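Local coordinates for RabGAP/TBC protein (PDB 4P17) that is of unknown function but belongs to the TBC-domain RabGAP family, whose members speed GTP hydrolysis by Rab GTPases, and comes from Chlamydomonas flagella, at residues A[134-139]-A[167-172]; A[159-164]-A[174-179]; A[96-101]-A[141-146]; A[112-117]-A[148-153]. All coordinates share one frame; numbering follows the deposited sequence. Where two conformers were deposited one is given.

How the contacts relate
All four contacts lie in one all-helical part of the chain, inside the TBC domain sequence. In chain order come 96-101, 112-117, 134-139, 141-146, 148-153, 159-164, 167-172 and 174-179. Helix 128-144 serves contacts 1 and 3, centres about 11 Å apart, which set it against helices 169-183 and 94-102. Contact 2, about 8 Å from contact 1 and nearest the chain's centre, joins helices 153-164 and 169-183 behind them. Contact 3 is at the surface. Contact 4, about 13 Å from contact 1, joins the end of helix 108-114 and its following loop to loop 148-153, where the family's two signature motifs probably fall; L138 packs on Y150 and L134 on S115.

Contact 1 (A[134-139]-A[167-172]); sequences LCRVLQ and RNEEAA
R136 and E169 meet in a paired salt bridge that joins the middle of helix 128-144 to the first turn of helix 169-183. The arginine presents its guanidinium side-on: R136 NE reaches E169 OE1 at 3.0 Å and R136 NH2 reaches E169 OE2 at 2.7 Å. Both N-H bonds are nearly straight, and both oxygens lie close to the guanidinium plane. Each oxygen is taken on its syn side, but from well out of the carboxylate plane, the two flat groups being tilted 29° apart. A turn at chi3 (-60°) in the R136 chain faces the NE edge to the carboxylate, while E169 comes forward extended beyond CG. With an alanine here in place of R136, the E169 carboxylate would probably lose the mate that grips both its oxygens and be free to turn.

Beside the ion pair V137 packs on the backbone and CB of E169. V137 CG2 lies 3.6 Å from the backbone E169 O and 3.8 Å from E169 CB, and V137 CG1 reaches toward the backbone of A172, one turn on. V137 also packs on Y95 of helix 94-102 and V158 of helix 153-164, while R136 leans on V99.

The helix start helps to set E169 in place, and Y95 packs on it too. N168 is the N-cap, its OD1 accepting from A171 N at 3.0 Å, with the donor above the carbonyl plane. The arrangement is a helix-helix packing in the all-helical TBC domain, where an N-capped helix start is clamped to the flank of helix 128-144 by a bidentate salt bridge beside a valine.

Contact 2 (A[159-164]-A[174-179]); sequences GLMLVA and WLLAAL
The segments 159-164 (helix 153-164) and 174-179 (helix 169-183) cross steeply, their N-to-C directions 130° apart and their axes 10.9 Å apart at closest, with the nearest CA atoms those of M161 and L175. M161 bridges that spacing. Its chain is extended beyond CG (chi2 -176°), carrying the sulfur and the terminal methyl straight across to the other helix.

There the methyl settles between the side chains of L175 and L179, over the backbone of L176. M161 CE is 3.9 Å from L175 CG and 4.0 Å from L179 CD2, residues one turn apart, and 3.8 Å from L176 N. The sulfur lies beside L175 and L176: M161 SD is 3.9 Å from L175 CD2 and 4.3 Å from L176 CB. All four touching residues are buried; the side chains that meet are all apolar and no hydrogen bond crosses.

Other helices pack on the same residues. W250 of helix 243-256 packs on M161, and W77 and M78 of helix 73-80 pack on L175. One long methionine thus spans a widely spaced pair of consecutive helices, 153-164 and 169-183, in the hydrophobic core of the all-alpha TBC fold.

Contact 3 (A[96-101]-A[141-146]); sequences SIMVKA and YSVHNE
The M98 chain is bent, and its sulfur meets V143 and H144: chi1 (-64°) and chi2 (-61°) bring SD against the last turn of helix 128-144, while chi3 only directs the terminal methyl. V143 meets it with CG2, the methyl that chi1 (-63°) places between its own backbone N and carbonyl carbon.

That methyl does most of the touching. V143 CG2 sits 3.5 Å from the backbone M98 O and 4.0 Å from A101 CB, so it lies against the turn of helix 94-102 formed by these two residues, three apart. The sulfur flanks it, M98 SD being 4.1 Å from V143 CG2. The other branch, V143 CG1, is 3.9 Å from A101 O. M98 SD touches H144 low down, at 3.8 Å from H144 CA and 3.9 Å from H144 CB, so the histidine contributes its backbone and CB here.

The imidazole itself leads away from helix 94-102. Its ND1 bonds to Y94 OH and its NE2 to E181 OE2, while the ring meets F173 edge-to-face. Both nitrogens are therefore tied, which fixes the turn of the ring. Nearby, N145, the first residue past the helix, donates from ND2 to Y141 OH at 3.1 Å, nearly in its amide plane, and Y141 OH is also bonded to E181 OE2.

No hydrogen bond crosses between 96-101 and 141-146. The contact is a surface helix-helix packing, in which the short helix 94-102 covers the C-terminal end of helix 128-144 on the outer side of the helical TBC domain.

Contact 4 (A[112-117]-A[148-153]); sequences ETDSTH and VGYVRA
D114 and Y150 are joined by the single hydrogen bond across this contact, donated by the phenol: Y150 OH to D114 OD2 is 2.7 Å. The oxygen is met on its anti side, with the donor 20° out of the carboxylate plane, and the two side chains approach from opposite directions with their planes 38° apart. The carboxylate oxygen lies at the ring edge, so that Y150 CE2 is also only 3.1 Å from D114 OD2. Y150 OH has a second partner in N155 ND2, which helps to hold the phenol in position. A phenylalanine at Y150 would keep the ring, but D114 OD2 would probably lose its donor and N155 its mate at that point. Within 112-117, T113 O takes two bonds, from T116 N and T116 OG1, shaping the turn at T113 to T116.

I111, D114 and H117 are spaced as in the IxxDxxR motif of TBC domains, and Y150 and R152 as in YxQ; the arginine and glutamine fingers of canonical family members thus appear to be replaced here by histidine and arginine.

By van der Waals contact R152 CB meets D114 OD2 at 3.5 Å. Inside 148-153, R152 N lies over one face of the Y150 ring, toward the rim; inside 112-117, D114 O stands 3.9 Å above the centre of the H117 ring.

Between polar ends there is proximity without a bond. The R152 chain runs extended from CG to NE, which carries NE to the H117 ring edge while CB stays by D114. H117 NE2 and R152 NE are 4.2 Å apart, the ring and guanidinium planes nearly perpendicular at 82°, and D114 OD2 remains 5.5 Å from R152 NE.

Contact 1 (A[134-139]-A[167-172])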
# COMPACT_ATOMS: atom_id res chain seq x y z
N LEU A 134 -2.16 -15.89 6.21
CA LEU A 134 -2.25 -15.17 4.96
C LEU A 134 -3.09 -15.98 3.97
O LEU A 134 -3.91 -15.45 3.23
CB LEU A 134 -0.85 -14.90 4.45
CG LEU A 134 -0.69 -14.12 3.16
CD1 LEU A 134 0.38 -13.05 3.31
CD2 LEU A 134 -0.33 -15.07 2.09
N CYS A 135 -2.90 -17.28 4.00
CA CYS A 135 -3.64 -18.15 3.10
C CYS A 135 -5.13 -18.14 3.47
O CYS A 135 -5.98 -18.09 2.59
CB CYS A 135 -3.08 -19.57 3.13
SG CYS A 135 -1.52 -19.76 2.23
N ARG A 136 -5.43 -18.18 4.76
CA ARG A 136 -6.82 -18.16 5.20
C ARG A 136 -7.54 -16.92 4.69
O ARG A 136 -8.61 -17.00 4.11
CB ARG A 136 -6.90 -18.23 6.72
CG ARG A 136 -6.81 -19.65 7.25
CD ARG A 136 -7.22 -19.74 8.73
NE ARG A 136 -6.38 -18.92 9.58
CZ ARG A 136 -5.25 -19.34 10.14
NH1 ARG A 136 -4.81 -20.58 9.96
NH2 ARG A 136 -4.55 -18.52 10.90
N VAL A 137 -6.91 -15.76 4.84
CA VAL A 137 -7.57 -14.53 4.40
C VAL A 137 -7.82 -14.54 2.91
O VAL A 137 -8.91 -14.17 2.43
CB VAL A 137 -6.72 -13.31 4.77
CG1 VAL A 137 -7.28 -12.02 4.14
CG2 VAL A 137 -6.64 -13.20 6.26
N LEU A 138 -6.82 -14.99 2.14
CA LEU A 138 -6.93 -14.91 0.70
C LEU A 138 -7.89 -15.95 0.20
O LEU A 138 -8.70 -15.67 -0.66
CB LEU A 138 -5.59 -15.08 0.03
CG LEU A 138 -4.63 -13.89 0.19
CD1 LEU A 138 -3.18 -14.30 -0.03
CD2 LEU A 138 -4.99 -12.82 -0.79
N GLN A 139 -7.85 -17.14 0.78
CA GLN A 139 -8.77 -18.17 0.32
C GLN A 139 -10.22 -17.74 0.66
O GLN A 139 -11.14 -17.90 -0.15
CB GLN A 139 -8.39 -19.53 0.96
CG GLN A 139 -8.95 -19.75 2.36
CD GLN A 139 -8.35 -20.95 3.07
OE1 GLN A 139 -7.22 -21.38 2.77
NE2 GLN A 139 -9.10 -21.50 4.02
N ARG A 167 -1.75 -8.74 13.11
CA ARG A 167 -2.03 -10.13 12.83
C ARG A 167 -3.52 -10.45 12.89
O ARG A 167 -3.90 -11.63 13.00
CB ARG A 167 -1.26 -11.06 13.75
CG ARG A 167 0.23 -10.80 13.67
CD ARG A 167 1.05 -11.72 14.57
NE ARG A 167 2.45 -11.34 14.49
CZ ARG A 167 3.43 -11.92 15.16
NH1 ARG A 167 3.17 -12.91 16.02
NH2 ARG A 167 4.67 -11.50 14.98
N ASN A 168 -4.35 -9.43 12.78
CA ASN A 168 -5.81 -9.60 12.84
C ASN A 168 -6.38 -9.99 11.48
O ASN A 168 -6.55 -9.13 10.62
CB ASN A 168 -6.47 -8.32 13.33
CG ASN A 168 -7.93 -8.52 13.68
OD1 ASN A 168 -8.65 -9.23 12.97
ND2 ASN A 168 -8.37 -7.90 14.77
N GLU A 169 -6.65 -11.28 11.30
CA GLU A 169 -7.01 -11.81 9.99
C GLU A 169 -8.37 -11.32 9.52
O GLU A 169 -8.55 -11.04 8.34
CB GLU A 169 -7.02 -13.33 10.01
CG GLU A 169 -5.77 -13.93 10.59
CD GLU A 169 -5.93 -15.40 10.82
OE1 GLU A 169 -6.84 -16.01 10.20
OE2 GLU A 169 -5.14 -15.94 11.63
N GLU A 170 -9.35 -11.26 10.42
CA GLU A 170 -10.67 -10.83 9.99
C GLU A 170 -10.61 -9.35 9.61
O GLU A 170 -11.26 -8.92 8.64
CB GLU A 170 -11.73 -11.06 11.08
CG GLU A 170 -13.05 -10.45 10.70
CD GLU A 170 -14.23 -10.96 11.50
OE1 GLU A 170 -14.02 -11.68 12.49
OE2 GLU A 170 -15.37 -10.60 11.16
N ALA A 171 -9.83 -8.56 10.33
CA ALA A 171 -9.66 -7.15 9.96
C ALA A 171 -9.06 -7.04 8.55
O ALA A 171 -9.49 -6.24 7.72
CB ALA A 171 -8.78 -6.45 10.96
N ALA A 172 -8.05 -7.82 8.31
CA ALA A 172 -7.39 -7.82 7.02
C ALA A 172 -8.36 -8.23 5.91
O ALA A 172 -8.40 -7.62 4.85
CB ALA A 172 -6.18 -8.72 7.07

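Contact 2 (A[159-164]-A[174-179])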
# COMPACT_ATOMS: atom_id res chain seq x y z
N GLY A 159 -0.39 -9.57 3.15
CA GLY A 159 0.74 -9.78 4.03
C GLY A 159 1.04 -8.51 4.80
O GLY A 159 1.22 -8.53 6.01
N LEU A 160 1.08 -7.38 4.11
CA LEU A 160 1.36 -6.14 4.81
C LEU A 160 0.17 -5.72 5.62
O LEU A 160 0.34 -5.13 6.68
CB LEU A 160 1.79 -5.03 3.84
CG LEU A 160 3.17 -4.41 4.07
CD1 LEU A 160 4.26 -5.44 4.12
CD2 LEU A 160 3.44 -3.42 2.93
N MET A 161 -1.05 -6.02 5.16
CA MET A 161 -2.21 -5.72 5.97
C MET A 161 -2.15 -6.49 7.29
O MET A 161 -2.37 -5.91 8.36
CB MET A 161 -3.49 -6.07 5.23
CG MET A 161 -3.88 -5.10 4.15
SD MET A 161 -5.47 -5.69 3.53
CE MET A 161 -5.80 -4.46 2.25
N LEU A 162 -1.82 -7.78 7.22
CA LEU A 162 -1.70 -8.58 8.45
C LEU A 162 -0.70 -7.96 9.44
O LEU A 162 -0.99 -7.82 10.61
CB LEU A 162 -1.32 -10.02 8.11
CG LEU A 162 -2.43 -10.90 7.53
CD1 LEU A 162 -1.85 -12.22 7.04
CD2 LEU A 162 -3.57 -11.14 8.52
N VAL A 163 0.46 -7.55 8.94
CA VAL A 163 1.47 -7.01 9.83
C VAL A 163 1.04 -5.66 10.41
O VAL A 163 1.26 -5.39 11.59
CB VAL A 163 2.83 -6.90 9.11
CG1 VAL A 163 3.82 -6.22 9.98
CG2 VAL A 163 3.37 -8.29 8.74
N ALA A 164 0.45 -4.80 9.58
CA ALA A 164 0.01 -3.47 10.03
C ALA A 164 -1.16 -3.54 10.99
O ALA A 164 -1.37 -2.60 11.76
CB ALA A 164 -0.37 -2.59 8.84
N TRP A 174 -11.67 -7.74 5.91
CA TRP A 174 -12.64 -6.71 5.65
C TRP A 174 -11.97 -5.47 4.99
O TRP A 174 -12.59 -4.78 4.16
CB TRP A 174 -13.39 -6.35 6.94
CG TRP A 174 -14.33 -7.44 7.30
CD1 TRP A 174 -14.29 -8.25 8.40
CD2 TRP A 174 -15.48 -7.85 6.55
NE1 TRP A 174 -15.36 -9.13 8.39
CE2 TRP A 174 -16.09 -8.92 7.25
CE3 TRP A 174 -16.05 -7.43 5.35
CZ2 TRP A 174 -17.25 -9.56 6.79
CZ3 TRP A 174 -17.17 -8.08 4.87
CH2 TRP A 174 -17.76 -9.13 5.60
N LEU A 175 -10.71 -5.23 5.30
CA LEU A 175 -9.98 -4.12 4.66
C LEU A 175 -9.71 -4.44 3.19
O LEU A 175 -9.83 -3.57 2.33
CB LEU A 175 -8.68 -3.81 5.41
CG LEU A 175 -7.88 -2.58 4.96
CD1 LEU A 175 -8.58 -1.24 5.26
CD2 LEU A 175 -6.53 -2.58 5.66
N LEU A 176 -9.35 -5.69 2.90
CA LEU A 176 -9.18 -6.15 1.53
C LEU A 176 -10.52 -5.99 0.76
O LEU A 176 -10.55 -5.51 -0.36
CB LEU A 176 -8.70 -7.60 1.52
CG LEU A 176 -8.48 -8.21 0.14
CD1 LEU A 176 -7.34 -7.50 -0.62
CD2 LEU A 176 -8.21 -9.69 0.26
N ALA A 177 -11.64 -6.38 1.38
CA ALA A 177 -12.93 -6.21 0.73
C ALA A 177 -13.20 -4.74 0.42
O ALA A 177 -13.59 -4.39 -0.70
CB ALA A 177 -14.05 -6.76 1.63
N ALA A 178 -13.01 -3.88 1.41
CA ALA A 178 -13.20 -2.45 1.19
C ALA A 178 -12.33 -1.94 0.03
O ALA A 178 -12.79 -1.20 -0.82
CB ALA A 178 -12.92 -1.68 2.46
N LEU A 179 -11.10 -2.41 -0.03
CA LEU A 179 -10.16 -1.96 -1.05
C LEU A 179 -10.56 -2.36 -2.46
O LEU A 179 -10.61 -1.53 -3.38
CB LEU A 179 -8.78 -2.53 -0.70
CG LEU A 179 -7.69 -2.39 -1.74
CD1 LEU A 179 -7.16 -0.95 -1.73
CD2 LEU A 179 -6.58 -3.37 -1.48

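Contact 3 (A[96-101]-A[141-146])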
# COMPACT_ATOMS: atom_id res chain seq x y z
N SER A 96 -15.59 -16.51 9.26
CA SER A 96 -15.28 -17.90 9.55
C SER A 96 -15.96 -18.85 8.55
O SER A 96 -15.39 -19.89 8.20
CB SER A 96 -15.69 -18.25 10.98
OG SER A 96 -17.10 -18.35 11.10
N ILE A 97 -17.15 -18.48 8.09
CA ILE A 97 -17.85 -19.27 7.07
C ILE A 97 -17.08 -19.20 5.76
O ILE A 97 -16.90 -20.20 5.08
CB ILE A 97 -19.30 -18.79 6.83
CG1 ILE A 97 -20.18 -19.15 8.03
CG2 ILE A 97 -19.90 -19.44 5.59
CD1 ILE A 97 -21.50 -18.42 8.08
N MET A 98 -16.63 -18.00 5.40
CA MET A 98 -15.77 -17.83 4.22
C MET A 98 -14.39 -18.56 4.31
O MET A 98 -13.91 -19.10 3.33
CB MET A 98 -15.57 -16.33 3.98
CG MET A 98 -16.86 -15.58 3.65
SD MET A 98 -17.63 -16.19 2.13
CE MET A 98 -19.05 -17.04 2.82
N VAL A 99 -13.79 -18.58 5.49
CA VAL A 99 -12.54 -19.32 5.69
C VAL A 99 -12.77 -20.80 5.42
O VAL A 99 -12.07 -21.39 4.63
CB VAL A 99 -11.97 -19.12 7.11
CG1 VAL A 99 -10.74 -20.01 7.36
CG2 VAL A 99 -11.59 -17.68 7.29
N LYS A 100 -13.81 -21.35 6.03
CA LYS A 100 -14.14 -22.75 5.82
C LYS A 100 -14.44 -23.03 4.37
O LYS A 100 -14.02 -24.04 3.81
CB LYS A 100 -15.34 -23.14 6.69
CG LYS A 100 -15.67 -24.61 6.57
CD LYS A 100 -14.58 -25.45 7.19
CE LYS A 100 -14.81 -26.92 6.88
NZ LYS A 100 -13.67 -27.79 7.30
N ALA A 101 -15.18 -22.13 3.73
CA ALA A 101 -15.52 -22.30 2.33
C ALA A 101 -14.29 -22.19 1.46
O ALA A 101 -14.16 -22.85 0.43
CB ALA A 101 -16.55 -21.28 1.92
N TYR A 141 -11.29 -14.63 0.91
CA TYR A 141 -11.72 -13.56 0.04
C TYR A 141 -12.09 -14.11 -1.35
O TYR A 141 -13.05 -13.64 -1.97
CB TYR A 141 -10.65 -12.46 -0.09
CG TYR A 141 -11.30 -11.26 -0.71
CD1 TYR A 141 -12.14 -10.45 0.03
CD2 TYR A 141 -11.13 -10.99 -2.06
CE1 TYR A 141 -12.78 -9.38 -0.57
CE2 TYR A 141 -11.78 -9.92 -2.66
CZ TYR A 141 -12.59 -9.13 -1.91
OH TYR A 141 -13.25 -8.09 -2.50
N SER A 142 -11.37 -15.14 -1.79
CA SER A 142 -11.52 -15.70 -3.14
C SER A 142 -12.87 -16.36 -3.38
O SER A 142 -13.36 -16.42 -4.52
CB SER A 142 -10.40 -16.71 -3.41
OG SER A 142 -10.67 -17.95 -2.79
N VAL A 143 -13.48 -16.87 -2.31
CA VAL A 143 -14.84 -17.41 -2.37
C VAL A 143 -15.89 -16.33 -2.05
O VAL A 143 -17.00 -16.40 -2.55
CB VAL A 143 -15.01 -18.61 -1.41
CG1 VAL A 143 -14.08 -19.75 -1.86
CG2 VAL A 143 -14.75 -18.23 0.04
N HIS A 144 -15.52 -15.34 -1.25
CA HIS A 144 -16.43 -14.24 -0.94
C HIS A 144 -16.76 -13.41 -2.18
O HIS A 144 -17.89 -12.98 -2.38
CB HIS A 144 -15.80 -13.38 0.12
CG HIS A 144 -16.27 -11.98 0.15
ND1 HIS A 144 -17.49 -11.61 0.68
CD2 HIS A 144 -15.67 -10.84 -0.26
CE1 HIS A 144 -17.61 -10.30 0.58
NE2 HIS A 144 -16.52 -9.81 0.03
N ASN A 145 -15.74 -13.18 -3.00
CA ASN A 145 -15.81 -12.41 -4.23
C ASN A 145 -15.27 -13.27 -5.33
O ASN A 145 -14.10 -13.24 -5.68
CB ASN A 145 -15.01 -11.12 -4.07
CG ASN A 145 -15.17 -10.20 -5.26
OD1 ASN A 145 -15.61 -10.61 -6.32
ND2 ASN A 145 -14.78 -8.95 -5.08
N GLU A 146 -16.14 -14.13 -5.84
CA GLU A 146 -15.73 -15.11 -6.83
C GLU A 146 -15.38 -14.44 -8.15
O GLU A 146 -14.66 -15.01 -8.96
CB GLU A 146 -16.84 -16.15 -7.04

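Contact 4 (A[112-117]-A[148-153])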
# COMPACT_ATOMS: atom_id res chain seq x y z
N GLU A 112 -1.08 -20.68 -2.14
CA GLU A 112 0.04 -21.30 -1.42
C GLU A 112 1.37 -21.15 -2.14
O GLU A 112 2.37 -20.81 -1.53
CB GLU A 112 -0.20 -22.78 -1.20
CG GLU A 112 -1.35 -23.12 -0.24
CD GLU A 112 -1.75 -24.59 -0.33
OE1 GLU A 112 -1.10 -25.33 -1.10
OE2 GLU A 112 -2.72 -25.01 0.34
N THR A 113 1.38 -21.43 -3.43
CA THR A 113 2.61 -21.31 -4.21
C THR A 113 3.11 -19.86 -4.27
O THR A 113 4.32 -19.61 -4.16
CB THR A 113 2.38 -21.88 -5.64
OG1 THR A 113 2.04 -23.25 -5.53
CG2 THR A 113 3.63 -21.73 -6.50
N ASP A 114 2.22 -18.90 -4.44
CA ASP A 114 2.67 -17.50 -4.46
C ASP A 114 3.39 -17.13 -3.14
O ASP A 114 4.15 -16.18 -3.10
CB ASP A 114 1.48 -16.57 -4.74
CG ASP A 114 0.94 -16.69 -6.19
OD1 ASP A 114 1.42 -17.53 -7.02
OD2 ASP A 114 -0.02 -15.96 -6.52
N SER A 115 3.20 -17.91 -2.08
CA SER A 115 3.93 -17.71 -0.81
C SER A 115 5.31 -18.37 -0.72
O SER A 115 6.01 -18.22 0.28
CB SER A 115 3.06 -18.19 0.35
OG SER A 115 1.97 -17.32 0.56
N THR A 116 5.73 -19.10 -1.74
CA THR A 116 7.05 -19.67 -1.70
C THR A 116 8.08 -18.66 -2.21
O THR A 116 9.26 -18.96 -2.30
CB THR A 116 7.12 -20.96 -2.50
OG1 THR A 116 6.91 -20.67 -3.88
CG2 THR A 116 6.05 -21.95 -1.97
N HIS A 117 7.66 -17.44 -2.54
CA HIS A 117 8.66 -16.44 -2.93
C HIS A 117 8.34 -15.01 -2.47
O HIS A 117 9.13 -14.07 -2.67
CB HIS A 117 8.91 -16.51 -4.45
CG HIS A 117 7.68 -16.45 -5.30
ND1 HIS A 117 7.01 -17.58 -5.72
CD2 HIS A 117 7.03 -15.40 -5.85
CE1 HIS A 117 5.99 -17.23 -6.47
NE2 HIS A 117 5.97 -15.91 -6.57
N VAL A 148 -13.69 -11.74 -8.65
CA VAL A 148 -12.31 -11.31 -8.58
C VAL A 148 -11.41 -12.53 -8.31
O VAL A 148 -10.36 -12.71 -8.93
CB VAL A 148 -12.13 -10.24 -7.46
CG1 VAL A 148 -10.66 -10.00 -7.14
CG2 VAL A 148 -12.79 -8.95 -7.88
N GLY A 149 -11.86 -13.36 -7.38
CA GLY A 149 -11.11 -14.52 -6.95
C GLY A 149 -9.84 -14.17 -6.21
O GLY A 149 -9.85 -13.58 -5.13
N TYR A 150 -8.73 -14.60 -6.78
CA TYR A 150 -7.41 -14.28 -6.25
C TYR A 150 -6.52 -13.90 -7.43
O TYR A 150 -6.67 -14.47 -8.51
CB TYR A 150 -6.82 -15.46 -5.46
CG TYR A 150 -5.33 -15.37 -5.16
CD1 TYR A 150 -4.86 -14.59 -4.12
CD2 TYR A 150 -4.39 -16.07 -5.92
CE1 TYR A 150 -3.50 -14.49 -3.82
CE2 TYR A 150 -3.03 -15.98 -5.63
CZ TYR A 150 -2.59 -15.19 -4.59
OH TYR A 150 -1.24 -15.08 -4.31
N VAL A 151 -5.63 -12.92 -7.21
CA VAL A 151 -4.50 -12.64 -8.10
C VAL A 151 -3.26 -12.34 -7.26
O VAL A 151 -3.36 -11.91 -6.14
CB VAL A 151 -4.77 -11.45 -9.08
CG1 VAL A 151 -5.90 -11.79 -10.04
CG2 VAL A 151 -5.04 -10.14 -8.31
N ARG A 152 -2.08 -12.57 -7.83
CA ARG A 152 -0.83 -12.59 -7.10
C ARG A 152 -0.59 -11.30 -6.30
O ARG A 152 -0.18 -11.33 -5.15
CB ARG A 152 0.29 -12.83 -8.12
CG ARG A 152 1.69 -12.75 -7.61
CD ARG A 152 2.59 -13.18 -8.78
NE ARG A 152 3.99 -12.82 -8.60
CZ ARG A 152 4.86 -12.68 -9.60
NH1 ARG A 152 4.46 -12.85 -10.86
NH2 ARG A 152 6.12 -12.35 -9.36
N ALA A 153 -0.93 -10.17 -6.93
CA ALA A 153 -0.83 -8.86 -6.30
C ALA A 153 -1.39 -8.86 -4.88
O ALA A 153 -0.87 -8.23 -3.99
CB ALA A 153 -1.59 -7.81 -7.16